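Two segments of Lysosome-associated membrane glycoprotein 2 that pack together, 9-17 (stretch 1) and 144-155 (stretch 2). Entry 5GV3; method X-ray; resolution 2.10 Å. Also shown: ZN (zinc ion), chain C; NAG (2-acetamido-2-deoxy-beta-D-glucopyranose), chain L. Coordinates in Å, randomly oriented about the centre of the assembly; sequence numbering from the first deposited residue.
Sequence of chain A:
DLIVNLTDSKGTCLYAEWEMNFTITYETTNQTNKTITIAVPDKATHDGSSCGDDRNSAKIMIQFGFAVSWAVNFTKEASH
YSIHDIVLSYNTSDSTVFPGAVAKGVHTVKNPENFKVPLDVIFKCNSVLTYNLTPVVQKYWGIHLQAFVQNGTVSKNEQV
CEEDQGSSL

Stretch 1 9-17: SKGTCLYAE
Stretch 2, residues 144-155: HLQAFVQNGTVS

An antiparallel pair of strands satisfies its own backbone only while the register holds; where the chains diverge, other groups must take over. Two segments of Lysosome-associated membrane glycoprotein 2, at least 127 residues apart in sequence where they touch, illustrate both situations and bury 644 Å² between them.

In the regular part, strand 14-17 runs against strand 144-146 at 163° between N-to-C directions, with the axes approaching to 4.7 Å. Backbone angles are extended, from phi/psi -127/134 at Tyr-15 to -133/121 at Glu-17, and -126/111 at His-144 to -147/115 at Gln-146. Tyr-15 faces Gln-146 in a hydrogen-bonded pair: Tyr-15 N donates to Gln-146 O at 2.9 Å, and Gln-146 N returns a bond to Tyr-15 O at 2.8 Å, both nearly linear. Glu-17 and His-144 repeat the pattern, with His-144 N to Glu-17 O at 2.6 Å and Glu-17 N to His-144 O at 2.8 Å, the latter more bent at 143°. Between them lies the non-hydrogen-bonded pair Ala-16 and Leu-145, whose CA atoms are 4.5 Å apart. Here CA-H groups supplement the acceptors: Leu-145 CA lies 3.5 Å from Tyr-15 O, and Ala-16 CA 3.6 Å from His-144 O.

Side chains alternate accordingly. On one face Leu-145 (chi1 t, chi2 p) brings CD1 to 3.8 Å from Ala-16 CB, the small alanine leaving room for the leucine end. The other face carries Tyr-15, Glu-17, His-144 and Gln-146. Tyr-15 (chi1 t, chi2 87°) donates from OH to Glu-17 OE1 at 2.6 Å, while Glu-17, t at chi1 and chi2, binds zinc through OE1 and OE2, each 2.0 Å from ZN. One carboxylate oxygen thus serves both phenol and metal. His-144 takes chi1 m, and its CB lies 3.8 Å from Glu-17 OE1. Gln-146, with chi1 and chi2 both t, extends away from stretch 1; its OE1 accepts from Ser-155 N at 2.9 Å, tying the strand to the segment beyond the turn.

At Cys-13 the first chain turns a corner, and its carbonyl receives two donors: Val-149 N at 2.9 Å, almost straight, and water 1 at 2.8 Å from Cys-13 O. The same water accepts from Phe-148 N at 2.6 Å, serving an amide whose direct approach to the carbonyl is badly angled. Val-149 (chi1 t) points toward stretch 1, its CB 3.2 Å from Thr-12 O. Val-154 also points inward, placing CG2 4.0 Å from both Tyr-15 CB and Thr-12 CG2.

A type I' turn from Gln-150 to Thr-153 completes the contact, with Asn-151 at 59/18 and Gly-152 at 73/-1. Gly-11, at 129/-170, meets Gly-152 with CA atoms 3.6 Å apart; an ideal CB on either would clash with the opposing backbone. Thr-12 N makes a weak bond to Gly-152 O at 3.0 Å, while Gly-152 CA approaches Lys-10 O at 3.2 Å.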

# COMPACT_ATOMS: atom_id res chain seq x y z
N SER A 9 -15.95 -6.56 17.29
CA SER A 9 -17.12 -6.30 18.13
C SER A 9 -16.85 -5.33 19.27
O SER A 9 -17.71 -5.11 20.13
CB SER A 9 -17.65 -7.61 18.73
OG SER A 9 -16.64 -8.27 19.47
N LYS A 10 -15.67 -4.72 19.26
CA LYS A 10 -15.34 -3.73 20.27
C LYS A 10 -15.05 -2.40 19.60
O LYS A 10 -14.81 -1.40 20.27
CB LYS A 10 -14.14 -4.19 21.10
CG LYS A 10 -14.26 -3.85 22.59
CD LYS A 10 -15.45 -4.59 23.22
CE LYS A 10 -15.54 -4.34 24.73
NZ LYS A 10 -15.59 -2.89 25.07
N GLY A 11 -15.11 -2.38 18.27
CA GLY A 11 -14.93 -1.14 17.54
C GLY A 11 -13.88 -1.29 16.46
O GLY A 11 -13.45 -2.40 16.14
N THR A 12 -13.49 -0.16 15.88
CA THR A 12 -12.43 -0.13 14.89
C THR A 12 -11.14 -0.75 15.43
O THR A 12 -10.68 -0.38 16.51
CB THR A 12 -12.12 1.32 14.47
OG1 THR A 12 -13.28 1.90 13.86
CG2 THR A 12 -10.95 1.36 13.49
N CYS A 13 -10.57 -1.71 14.70
CA CYS A 13 -9.30 -2.30 15.12
C CYS A 13 -8.16 -1.90 14.19
O CYS A 13 -7.00 -2.02 14.54
CB CYS A 13 -9.40 -3.82 15.21
SG CYS A 13 -10.24 -4.63 13.84
N LEU A 14 -8.51 -1.39 13.00
CA LEU A 14 -7.50 -0.88 12.06
C LEU A 14 -8.12 0.20 11.18
O LEU A 14 -9.20 0.02 10.62
CB LEU A 14 -6.92 -2.00 11.19
CG LEU A 14 -5.84 -1.62 10.15
CD1 LEU A 14 -4.81 -2.72 10.00
CD2 LEU A 14 -6.43 -1.24 8.78
N TYR A 15 -7.44 1.34 11.07
CA TYR A 15 -7.89 2.38 10.16
C TYR A 15 -6.76 2.79 9.23
O TYR A 15 -5.62 3.00 9.67
CB TYR A 15 -8.42 3.60 10.92
CG TYR A 15 -8.98 4.67 9.98
CD1 TYR A 15 -10.31 4.62 9.56
CD2 TYR A 15 -8.19 5.70 9.52
CE1 TYR A 15 -10.82 5.57 8.71
CE2 TYR A 15 -8.70 6.66 8.66
CZ TYR A 15 -10.01 6.59 8.26
OH TYR A 15 -10.52 7.54 7.40
N ALA A 16 -7.06 2.90 7.95
CA ALA A 16 -6.09 3.33 6.96
C ALA A 16 -6.75 4.22 5.92
O ALA A 16 -7.76 3.85 5.33
CB ALA A 16 -5.42 2.13 6.30
N GLU A 17 -6.18 5.40 5.72
CA GLU A 17 -6.65 6.39 4.75
C GLU A 17 -5.42 6.88 4.00
O GLU A 17 -4.48 7.38 4.62
CB GLU A 17 -7.39 7.51 5.50
CG GLU A 17 -7.88 8.79 4.78
CD GLU A 17 -8.53 9.80 5.77
OE1 GLU A 17 -8.79 9.43 6.94
OE2 GLU A 17 -8.79 10.97 5.44
N HIS A 144 -3.39 8.68 6.56
CA HIS A 144 -3.82 8.69 7.95
C HIS A 144 -3.95 7.24 8.38
O HIS A 144 -4.84 6.53 7.92
CB HIS A 144 -5.15 9.43 8.11
CG HIS A 144 -5.05 10.89 7.81
ND1 HIS A 144 -5.05 11.38 6.52
CD2 HIS A 144 -4.89 11.97 8.61
CE1 HIS A 144 -4.93 12.69 6.55
NE2 HIS A 144 -4.83 13.07 7.81
N LEU A 145 -3.07 6.79 9.27
CA LEU A 145 -3.00 5.37 9.57
C LEU A 145 -2.92 5.04 11.05
O LEU A 145 -2.20 5.69 11.80
CB LEU A 145 -1.80 4.76 8.85
CG LEU A 145 -1.43 3.31 9.17
CD1 LEU A 145 -2.56 2.38 8.78
CD2 LEU A 145 -0.16 2.93 8.43
N GLN A 146 -3.67 4.03 11.47
CA GLN A 146 -3.45 3.41 12.78
C GLN A 146 -3.78 1.92 12.75
O GLN A 146 -4.92 1.52 12.51
CB GLN A 146 -4.27 4.09 13.88
CG GLN A 146 -3.93 3.51 15.26
CD GLN A 146 -4.70 4.15 16.41
OE1 GLN A 146 -5.67 4.88 16.20
NE2 GLN A 146 -4.26 3.88 17.63
N ALA A 147 -2.76 1.11 12.94
CA ALA A 147 -2.94 -0.32 13.14
C ALA A 147 -3.07 -0.58 14.63
O ALA A 147 -2.66 0.25 15.45
CB ALA A 147 -1.78 -1.09 12.56
N PHE A 148 -3.67 -1.71 14.97
CA PHE A 148 -3.84 -2.13 16.36
C PHE A 148 -4.51 -1.02 17.16
O PHE A 148 -3.92 -0.44 18.06
CB PHE A 148 -2.49 -2.51 16.97
CG PHE A 148 -1.69 -3.45 16.10
CD1 PHE A 148 -2.03 -4.80 16.02
CD2 PHE A 148 -0.61 -2.99 15.37
CE1 PHE A 148 -1.30 -5.66 15.21
CE2 PHE A 148 0.13 -3.85 14.57
CZ PHE A 148 -0.22 -5.19 14.49
N VAL A 149 -5.75 -0.72 16.80
CA VAL A 149 -6.51 0.30 17.48
C VAL A 149 -7.07 -0.27 18.78
O VAL A 149 -7.71 -1.32 18.78
CB VAL A 149 -7.66 0.81 16.62
CG1 VAL A 149 -8.40 1.92 17.33
CG2 VAL A 149 -7.13 1.30 15.27
N GLN A 150 -6.83 0.43 19.88
CA GLN A 150 -7.29 -0.05 21.18
C GLN A 150 -8.59 0.63 21.60
O GLN A 150 -8.84 1.77 21.24
CB GLN A 150 -6.21 0.18 22.24
CG GLN A 150 -4.97 -0.67 22.05
CD GLN A 150 -3.87 -0.34 23.04
OE1 GLN A 150 -4.01 0.58 23.85
NE2 GLN A 150 -2.78 -1.08 22.99
N ASN A 151 -9.39 -0.11 22.36
CA ASN A 151 -10.71 0.35 22.82
C ASN A 151 -11.67 0.70 21.68
O ASN A 151 -12.64 1.42 21.89
CB ASN A 151 -10.56 1.55 23.76
CG ASN A 151 -9.82 1.19 25.04
OD1 ASN A 151 -9.68 0.02 25.38
ND2 ASN A 151 -9.37 2.21 25.76
N GLY A 152 -11.38 0.22 20.48
CA GLY A 152 -12.28 0.40 19.35
C GLY A 152 -12.33 1.80 18.78
O GLY A 152 -13.05 2.07 17.82
N THR A 153 -11.57 2.70 19.39
CA THR A 153 -11.59 4.10 19.01
C THR A 153 -10.22 4.55 18.55
O THR A 153 -9.23 4.33 19.25
CB THR A 153 -12.05 5.01 20.16
OG1 THR A 153 -13.18 4.42 20.82
CG2 THR A 153 -12.41 6.40 19.63
N VAL A 154 -10.16 5.14 17.37
CA VAL A 154 -8.91 5.66 16.85
C VAL A 154 -8.37 6.77 17.76
O VAL A 154 -9.14 7.54 18.35
CB VAL A 154 -9.09 6.15 15.40
CG1 VAL A 154 -7.85 6.86 14.89
CG2 VAL A 154 -9.42 4.96 14.50
N SER A 155 -7.06 6.79 17.92
CA SER A 155 -6.37 7.74 18.78
C SER A 155 -6.50 9.18 18.28
O SER A 155 -6.64 9.42 17.08
CB SER A 155 -4.89 7.35 18.88
OG SER A 155 -4.11 8.38 19.45
ZN ZN C . -9.55 11.25 7.30
C1 NAG L . -14.88 3.33 11.05
C2 NAG L . -15.27 4.82 11.16
C3 NAG L . -16.04 5.11 12.45
C4 NAG L . -17.20 4.13 12.60
C5 NAG L . -16.69 2.70 12.48
C6 NAG L . -17.80 1.68 12.54
C7 NAG L . -13.03 5.86 11.77
C8 NAG L . -12.89 4.95 12.96
N2 NAG L . -14.13 5.74 11.00
O3 NAG L . -16.53 6.45 12.45
O4 NAG L . -17.82 4.32 13.87
O5 NAG L . -16.04 2.53 11.22
O6 NAG L . -18.22 1.31 11.23
O7 NAG L . -12.16 6.68 11.50
O HOH W 1 -4.87 -3.62 13.67
O HOH W 2 -9.82 10.56 9.26